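Major centromere autoantigen B (Homo sapiens, PDB 1HLV) binds the CENP-B box of centromeric DNA through its helix-turn-helix DNA-binding domains and kinks that DNA. Local coordinates at residues Arg6-Val20 / Arg34-Leu46. Numbering follows the deposited sequence.
Sequences RQLTFREKSRIIQEV and RFNIPPSTLSTIL. With nucleotides of chain B; nucleotides of chain A.
In the N-terminal helix-turn-helix domain, I16 of helix 10-20 meets F35, I37, L42 and I45 where the recognition helix 39-46 crosses it at 90°. The isoleucine divides its branches among them: CG1 lies over one face of the F35 ring, 3.8 Å from the centroid, a CH-pi contact; CG2, anti to the backbone N, abuts L42 CD1 at 3.5 Å; and CD1 meets I37 CD1 tip to tip while I45 crosses it at about a right angle. I45 CD1 also reaches L8 CD1, and its CG2 packs against I17 CG1 at 3.7 Å. V20 extends this apolar seam to L42 and L46.

At the edge of the F35 ring, E19 CG meets CE1, and R15 sets a face of its guanidinium, almost perpendicular to the ring, against CE2, NE 3.9 Å away. A bend at chi2 (75°) lets E19 carry its carboxylate on to R34, whose NH1 forms a salt bridge to OE2 at 3.2 Å; OE2 lies close to the guanidinium plane, while NH1 comes from the anti side, tilted 32° out of the carboxylate plane. R34 also pairs with E30. N36, with positive phi, forms the Schellman motif that follows helix 28-35.

Backbone phosphates bind both segments: R6 N gives a nearly straight 2.8 Å bond to OP1 of DC15 of chain B, T41 OG1 donates a hydrogen bond to OP2 of the same nucleotide, and S43 OG donates one to OP2 of DT4 of chain A. S40 OG bonds to N7 of a guanine base. Helices 28-35 and 39-46, braced across helix 10-20, make the helix-turn-helix.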
loop_
_atom_site.group_PDB
_atom_site.type_symbol
_atom_site.label_atom_id
_atom_site.label_comp_id
_atom_site.label_asym_id
_atom_site.label_seq_id
_atom_site.Cartn_x
_atom_site.Cartn_y
_atom_site.Cartn_z
ATOM N N ARG C 6 -17.336 -6.768 2.171
ATOM C CA ARG C 6 -16.398 -7.297 1.213
ATOM C C ARG C 6 -15.243 -6.317 1.044
ATOM O O ARG C 6 -15.453 -5.159 0.678
ATOM C CB ARG C 6 -17.120 -7.507 -0.114
ATOM C CG ARG C 6 -16.219 -7.766 -1.302
ATOM C CD ARG C 6 -15.921 -9.247 -1.506
ATOM N NE ARG C 6 -15.377 -9.493 -2.841
ATOM C CZ ARG C 6 -15.970 -9.111 -3.973
ATOM N NH1 ARG C 6 -17.132 -8.460 -3.935
ATOM N NH2 ARG C 6 -15.407 -9.377 -5.149
ATOM N N GLN C 7 -14.028 -6.767 1.339
ATOM C CA GLN C 7 -12.853 -5.920 1.169
ATOM C C GLN C 7 -12.244 -6.227 -0.200
ATOM O O GLN C 7 -12.163 -7.384 -0.612
ATOM C CB GLN C 7 -11.830 -6.176 2.283
ATOM C CG GLN C 7 -12.036 -5.335 3.552
ATOM C CD GLN C 7 -11.515 -3.906 3.416
ATOM O OE1 GLN C 7 -11.016 -3.504 2.357
ATOM N NE2 GLN C 7 -11.629 -3.133 4.495
ATOM N N LEU C 8 -11.823 -5.183 -0.903
ATOM C CA LEU C 8 -11.254 -5.331 -2.235
ATOM C C LEU C 8 -9.761 -5.016 -2.254
ATOM O O LEU C 8 -9.270 -4.275 -1.402
ATOM C CB LEU C 8 -11.995 -4.389 -3.187
ATOM C CG LEU C 8 -13.524 -4.524 -3.163
ATOM C CD1 LEU C 8 -14.164 -3.251 -3.665
ATOM C CD2 LEU C 8 -13.951 -5.708 -4.014
ATOM N N THR C 9 -9.034 -5.581 -3.218
ATOM C CA THR C 9 -7.605 -5.306 -3.327
ATOM C C THR C 9 -7.422 -4.019 -4.114
ATOM O O THR C 9 -8.328 -3.568 -4.811
ATOM C CB THR C 9 -6.838 -6.407 -4.083
ATOM O OG1 THR C 9 -7.269 -6.437 -5.448
ATOM C CG2 THR C 9 -7.058 -7.766 -3.432
ATOM N N PHE C 10 -6.242 -3.426 -4.010
ATOM C CA PHE C 10 -5.997 -2.202 -4.739
ATOM C C PHE C 10 -6.099 -2.441 -6.233
ATOM O O PHE C 10 -6.558 -1.567 -6.968
ATOM C CB PHE C 10 -4.646 -1.607 -4.345
ATOM C CG PHE C 10 -4.683 -0.903 -3.022
ATOM C CD1 PHE C 10 -3.981 -1.393 -1.931
ATOM C CD2 PHE C 10 -5.478 0.231 -2.854
ATOM C CE1 PHE C 10 -4.068 -0.766 -0.686
ATOM C CE2 PHE C 10 -5.572 0.865 -1.612
ATOM C CZ PHE C 10 -4.867 0.366 -0.529
ATOM N N ARG C 11 -5.702 -3.630 -6.679
ATOM C CA ARG C 11 -5.792 -3.947 -8.094
ATOM C C ARG C 11 -7.268 -3.999 -8.528
ATOM O O ARG C 11 -7.616 -3.520 -9.605
ATOM C CB ARG C 11 -5.094 -5.280 -8.383
ATOM C CG ARG C 11 -5.119 -5.695 -9.848
ATOM C CD ARG C 11 -4.390 -4.710 -10.765
ATOM N NE ARG C 11 -2.969 -5.021 -10.925
ATOM C CZ ARG C 11 -1.988 -4.527 -10.173
ATOM N NH1 ARG C 11 -2.255 -3.678 -9.187
ATOM N NH2 ARG C 11 -0.730 -4.884 -10.408
ATOM N N GLU C 12 -8.132 -4.554 -7.680
ATOM C CA GLU C 12 -9.559 -4.654 -7.988
ATOM C C GLU C 12 -10.237 -3.280 -8.022
ATOM O O GLU C 12 -11.058 -3.000 -8.903
ATOM C CB GLU C 12 -10.268 -5.553 -6.963
ATOM C CG GLU C 12 -10.030 -7.050 -7.148
ATOM C CD GLU C 12 -10.328 -7.866 -5.886
ATOM O OE1 GLU C 12 -10.564 -9.090 -6.005
ATOM O OE2 GLU C 12 -10.314 -7.293 -4.773
ATOM N N LYS C 13 -9.902 -2.432 -7.051
ATOM C CA LYS C 13 -10.479 -1.095 -6.996
ATOM C C LYS C 13 -9.942 -0.272 -8.162
ATOM O O LYS C 13 -10.628 0.586 -8.700
ATOM C CB LYS C 13 -10.167 -0.427 -5.648
ATOM C CG LYS C 13 -11.078 -0.930 -4.527
ATOM C CD LYS C 13 -10.707 -0.391 -3.144
ATOM C CE LYS C 13 -9.383 -0.981 -2.651
ATOM N NZ LYS C 13 -9.166 -0.745 -1.196
ATOM N N SER C 14 -8.716 -0.555 -8.564
ATOM C CA SER C 14 -8.128 0.145 -9.691
ATOM C C SER C 14 -8.896 -0.220 -10.976
ATOM O O SER C 14 -9.177 0.641 -11.817
ATOM C CB SER C 14 -6.661 -0.250 -9.832
ATOM O OG SER C 14 -6.085 0.364 -10.960
ATOM N N ARG C 15 -9.244 -1.496 -11.119
ATOM C CA ARG C 15 -9.970 -1.951 -12.295
ATOM C C ARG C 15 -11.353 -1.309 -12.338
ATOM O O ARG C 15 -11.808 -0.855 -13.392
ATOM C CB ARG C 15 -10.103 -3.477 -12.286
ATOM C CG ARG C 15 -10.816 -4.038 -13.509
ATOM C CD ARG C 15 -10.941 -5.551 -13.437
ATOM N NE ARG C 15 -11.811 -6.091 -14.482
ATOM C CZ ARG C 15 -12.164 -7.371 -14.577
ATOM N NH1 ARG C 15 -11.720 -8.252 -13.692
ATOM N NH2 ARG C 15 -12.972 -7.770 -15.551
ATOM N N ILE C 16 -12.021 -1.273 -11.190
ATOM C CA ILE C 16 -13.346 -0.673 -11.095
ATOM C C ILE C 16 -13.278 0.793 -11.532
ATOM O O ILE C 16 -14.117 1.264 -12.301
ATOM C CB ILE C 16 -13.885 -0.769 -9.645
ATOM C CG1 ILE C 16 -14.167 -2.232 -9.309
ATOM C CG2 ILE C 16 -15.144 0.063 -9.478
ATOM C CD1 ILE C 16 -14.593 -2.466 -7.883
ATOM N N ILE C 17 -12.271 1.506 -11.039
ATOM C CA ILE C 17 -12.080 2.909 -11.378
ATOM C C ILE C 17 -11.892 3.046 -12.881
ATOM O O ILE C 17 -12.534 3.867 -13.529
ATOM C CB ILE C 17 -10.842 3.485 -10.654
ATOM C CG1 ILE C 17 -11.152 3.662 -9.167
ATOM C CG2 ILE C 17 -10.432 4.808 -11.271
ATOM C CD1 ILE C 17 -9.918 3.867 -8.315
ATOM N N GLN C 18 -10.999 2.229 -13.425
ATOM C CA GLN C 18 -10.708 2.246 -14.849
ATOM C C GLN C 18 -11.968 1.961 -15.663
ATOM O O GLN C 18 -12.161 2.513 -16.748
ATOM C CB GLN C 18 -9.643 1.198 -15.166
ATOM C CG GLN C 18 -9.301 1.093 -16.636
ATOM C CD GLN C 18 -8.424 -0.104 -16.951
ATOM O OE1 GLN C 18 -8.102 -0.359 -18.115
ATOM N NE2 GLN C 18 -8.032 -0.851 -15.916
ATOM N N GLU C 19 -12.825 1.096 -15.135
ATOM C CA GLU C 19 -14.058 0.749 -15.825
ATOM C C GLU C 19 -14.949 1.978 -15.992
ATOM O O GLU C 19 -15.526 2.200 -17.058
ATOM C CB GLU C 19 -14.818 -0.331 -15.052
ATOM C CG GLU C 19 -16.050 -0.852 -15.774
ATOM C CD GLU C 19 -15.703 -1.784 -16.926
ATOM O OE1 GLU C 19 -14.555 -1.732 -17.415
ATOM O OE2 GLU C 19 -16.585 -2.562 -17.348
ATOM N N VAL C 20 -15.057 2.777 -14.937
ATOM C CA VAL C 20 -15.889 3.968 -14.972
ATOM C C VAL C 20 -15.362 5.043 -15.916
ATOM O O VAL C 20 -16.143 5.723 -16.572
ATOM C CB VAL C 20 -16.058 4.567 -13.559
ATOM C CG1 VAL C 20 -16.778 5.906 -13.638
ATOM C CG2 VAL C 20 -16.844 3.601 -12.684
ATOM N N ARG C 34 -21.977 -4.879 -12.486
ATOM C CA ARG C 34 -20.947 -5.655 -13.164
ATOM C C ARG C 34 -19.886 -6.190 -12.215
ATOM O O ARG C 34 -19.315 -7.252 -12.457
ATOM C CB ARG C 34 -20.264 -4.812 -14.232
ATOM C CG ARG C 34 -21.163 -4.414 -15.371
ATOM C CD ARG C 34 -20.366 -3.698 -16.437
ATOM N NE ARG C 34 -21.192 -3.375 -17.590
ATOM C CZ ARG C 34 -20.710 -2.936 -18.745
ATOM N NH1 ARG C 34 -19.399 -2.766 -18.895
ATOM N NH2 ARG C 34 -21.536 -2.679 -19.751
ATOM N N PHE C 35 -19.605 -5.449 -11.150
ATOM C CA PHE C 35 -18.608 -5.885 -10.187
ATOM C C PHE C 35 -19.260 -6.442 -8.948
ATOM O O PHE C 35 -18.579 -6.864 -8.017
ATOM C CB PHE C 35 -17.663 -4.740 -9.827
ATOM C CG PHE C 35 -16.776 -4.335 -10.957
ATOM C CD1 PHE C 35 -17.142 -3.301 -11.810
ATOM C CD2 PHE C 35 -15.609 -5.042 -11.220
ATOM C CE1 PHE C 35 -16.363 -2.979 -12.910
ATOM C CE2 PHE C 35 -14.818 -4.729 -12.324
ATOM C CZ PHE C 35 -15.198 -3.694 -13.171
ATOM N N ASN C 36 -20.587 -6.445 -8.947
ATOM C CA ASN C 36 -21.340 -6.984 -7.828
ATOM C C ASN C 36 -20.971 -6.299 -6.514
ATOM O O ASN C 36 -20.587 -6.956 -5.550
ATOM C CB ASN C 36 -21.076 -8.488 -7.715
ATOM C CG ASN C 36 -21.986 -9.172 -6.711
ATOM O OD1 ASN C 36 -21.623 -10.199 -6.139
ATOM N ND2 ASN C 36 -23.180 -8.616 -6.504
ATOM N N ILE C 37 -21.072 -4.976 -6.488
ATOM C CA ILE C 37 -20.778 -4.203 -5.287
ATOM C C ILE C 37 -21.871 -3.159 -5.120
ATOM O O ILE C 37 -22.460 -2.705 -6.102
ATOM C CB ILE C 37 -19.432 -3.463 -5.387
ATOM C CG1 ILE C 37 -19.430 -2.561 -6.624
ATOM C CG2 ILE C 37 -18.292 -4.459 -5.408
ATOM C CD1 ILE C 37 -18.205 -1.673 -6.737
ATOM N N PRO C 38 -22.154 -2.756 -3.876
ATOM C CA PRO C 38 -23.198 -1.752 -3.649
ATOM C C PRO C 38 -22.846 -0.445 -4.352
ATOM O O PRO C 38 -21.672 -0.077 -4.431
ATOM C CB PRO C 38 -23.201 -1.594 -2.128
ATOM C CG PRO C 38 -22.679 -2.923 -1.632
ATOM C CD PRO C 38 -21.565 -3.202 -2.603
ATOM N N PRO C 39 -23.850 0.265 -4.892
ATOM C CA PRO C 39 -23.552 1.536 -5.570
ATOM C C PRO C 39 -22.858 2.467 -4.584
ATOM O O PRO C 39 -22.031 3.305 -4.951
ATOM C CB PRO C 39 -24.933 2.034 -6.012
ATOM C CG PRO C 39 -25.896 1.289 -5.119
ATOM C CD PRO C 39 -25.280 -0.066 -4.986
ATOM N N SER C 40 -23.205 2.280 -3.319
ATOM C CA SER C 40 -22.627 3.025 -2.211
ATOM C C SER C 40 -21.105 2.798 -2.224
ATOM O O SER C 40 -20.317 3.738 -2.122
ATOM C CB SER C 40 -23.218 2.496 -0.904
ATOM O OG SER C 40 -22.672 3.159 0.213
ATOM N N THR C 41 -20.705 1.534 -2.359
ATOM C CA THR C 41 -19.298 1.169 -2.393
ATOM C C THR C 41 -18.584 1.744 -3.617
ATOM O O THR C 41 -17.435 2.178 -3.521
ATOM C CB THR C 41 -19.133 -0.367 -2.378
ATOM O OG1 THR C 41 -19.683 -0.886 -1.161
ATOM C CG2 THR C 41 -17.660 -0.760 -2.482
ATOM N N LEU C 42 -19.256 1.750 -4.767
ATOM C CA LEU C 42 -18.654 2.289 -5.989
ATOM C C LEU C 42 -18.378 3.789 -5.857
ATOM O O LEU C 42 -17.327 4.284 -6.291
ATOM C CB LEU C 42 -19.564 2.049 -7.191
ATOM C CG LEU C 42 -19.134 2.737 -8.494
ATOM C CD1 LEU C 42 -17.727 2.301 -8.915
ATOM C CD2 LEU C 42 -20.151 2.408 -9.577
ATOM N N SER C 43 -19.326 4.506 -5.260
ATOM C CA SER C 43 -19.177 5.942 -5.067
ATOM C C SER C 43 -17.954 6.249 -4.204
ATOM O O SER C 43 -17.108 7.073 -4.569
ATOM C CB SER C 43 -20.423 6.523 -4.401
ATOM O OG SER C 43 -21.557 6.407 -5.242
ATOM N N THR C 44 -17.854 5.581 -3.059
ATOM C CA THR C 44 -16.725 5.838 -2.186
ATOM C C THR C 44 -15.403 5.467 -2.863
ATOM O O THR C 44 -14.392 6.129 -2.638
ATOM C CB THR C 44 -16.909 5.158 -0.805
ATOM O OG1 THR C 44 -15.641 4.720 -0.308
ATOM C CG2 THR C 44 -17.868 4.016 -0.893
ATOM N N ILE C 45 -15.408 4.446 -3.718
ATOM C CA ILE C 45 -14.188 4.089 -4.440
ATOM C C ILE C 45 -13.818 5.241 -5.385
ATOM O O ILE C 45 -12.660 5.672 -5.449
ATOM C CB ILE C 45 -14.371 2.816 -5.291
ATOM C CG1 ILE C 45 -14.444 1.581 -4.383
ATOM C CG2 ILE C 45 -13.234 2.698 -6.301
ATOM C CD1 ILE C 45 -14.621 0.264 -5.140
ATOM N N LEU C 46 -14.810 5.729 -6.128
ATOM C CA LEU C 46 -14.585 6.832 -7.052
ATOM C C LEU C 46 -14.119 8.081 -6.315
ATOM O O LEU C 46 -13.251 8.799 -6.807
ATOM C CB LEU C 46 -15.855 7.138 -7.851
ATOM C CG LEU C 46 -16.258 6.075 -8.877
ATOM C CD1 LEU C 46 -17.462 6.566 -9.663
ATOM C CD2 LEU C 46 -15.100 5.790 -9.819
ATOM P P DC B 15 -19.221 -3.727 0.917
ATOM O OP1 DC B 15 -19.432 -5.160 1.250
ATOM O OP2 DC B 15 -18.929 -3.337 -0.488
ATOM O "O5'" DC B 15 -20.477 -2.917 1.464
ATOM C "C5'" DC B 15 -21.016 -3.213 2.748
ATOM C "C4'" DC B 15 -22.072 -2.200 3.124
ATOM O "O4'" DC B 15 -21.476 -0.933 3.499
ATOM C "C3'" DC B 15 -23.084 -1.874 2.027
ATOM O "O3'" DC B 15 -24.349 -1.654 2.649
ATOM C "C2'" DC B 15 -22.577 -0.545 1.489
ATOM C "C1'" DC B 15 -22.117 0.109 2.777
ATOM N N1 DC B 15 -21.179 1.242 2.669
ATOM C C2 DC B 15 -21.020 2.075 3.785
ATOM O O2 DC B 15 -21.678 1.833 4.808
ATOM N N3 DC B 15 -20.156 3.115 3.723
ATOM C C4 DC B 15 -19.462 3.339 2.602
ATOM N N4 DC B 15 -18.604 4.370 2.591
ATOM C C5 DC B 15 -19.612 2.514 1.444
ATOM C C6 DC B 15 -20.474 1.485 1.523
ATOM P P DA B 14 -13.305 -0.011 0.452
ATOM O OP1 DA B 14 -12.312 -0.889 -0.208
ATOM O OP2 DA B 14 -13.707 1.269 -0.197
ATOM O "O5'" DA B 14 -14.618 -0.860 0.761
ATOM C "C5'" DA B 14 -14.540 -2.034 1.562
ATOM C "C4'" DA B 14 -15.870 -2.324 2.217
ATOM O "O4'" DA B 14 -16.142 -1.416 3.304
ATOM C "C3'" DA B 14 -17.090 -2.248 1.312
ATOM O "O3'" DA B 14 -18.025 -3.192 1.832
ATOM C "C2'" DA B 14 -17.569 -0.823 1.532
ATOM C "C1'" DA B 14 -17.304 -0.636 3.021
ATOM N N9 DA B 14 -17.006 0.724 3.467
ATOM C C8 DA B 14 -16.200 1.653 2.856
ATOM N N7 DA B 14 -15.985 2.722 3.583
ATOM C C5 DA B 14 -16.727 2.496 4.734
ATOM C C6 DA B 14 -16.887 3.239 5.912
ATOM N N6 DA B 14 -16.247 4.385 6.150
ATOM N N1 DA B 14 -17.722 2.750 6.859
ATOM C C2 DA B 14 -18.322 1.575 6.635
ATOM N N3 DA B 14 -18.224 0.767 5.579
ATOM C C4 DA B 14 -17.401 1.293 4.654
ATOM P P DT A 4 -21.837 8.521 -8.189
ATOM O OP1 DT A 4 -20.802 9.042 -9.119
ATOM O OP2 DT A 4 -21.865 7.075 -7.847
ATOM O "O5'" DT A 4 -21.750 9.375 -6.856
ATOM C "C5'" DT A 4 -22.209 10.716 -6.878
ATOM C "C4'" DT A 4 -22.386 11.250 -5.480
ATOM O "O4'" DT A 4 -23.570 10.705 -4.848
ATOM C "C3'" DT A 4 -21.217 10.983 -4.536
ATOM O "O3'" DT A 4 -20.839 12.219 -3.939
ATOM C "C2'" DT A 4 -21.792 10.019 -3.505
ATOM C "C1'" DT A 4 -23.273 10.365 -3.507
ATOM N N1 DT A 4 -24.195 9.279 -3.103
ATOM C C2 DT A 4 -25.058 9.514 -2.053
ATOM O O2 DT A 4 -25.069 10.559 -1.414
ATOM N N3 DT A 4 -25.916 8.478 -1.771
ATOM C C4 DT A 4 -25.990 7.259 -2.415
ATOM O O4 DT A 4 -26.833 6.431 -2.072
ATOM C C5 DT A 4 -25.037 7.066 -3.479
ATOM C C7 DT A 4 -25.019 5.753 -4.200
ATOM C C6 DT A 4 -24.199 8.075 -3.771
#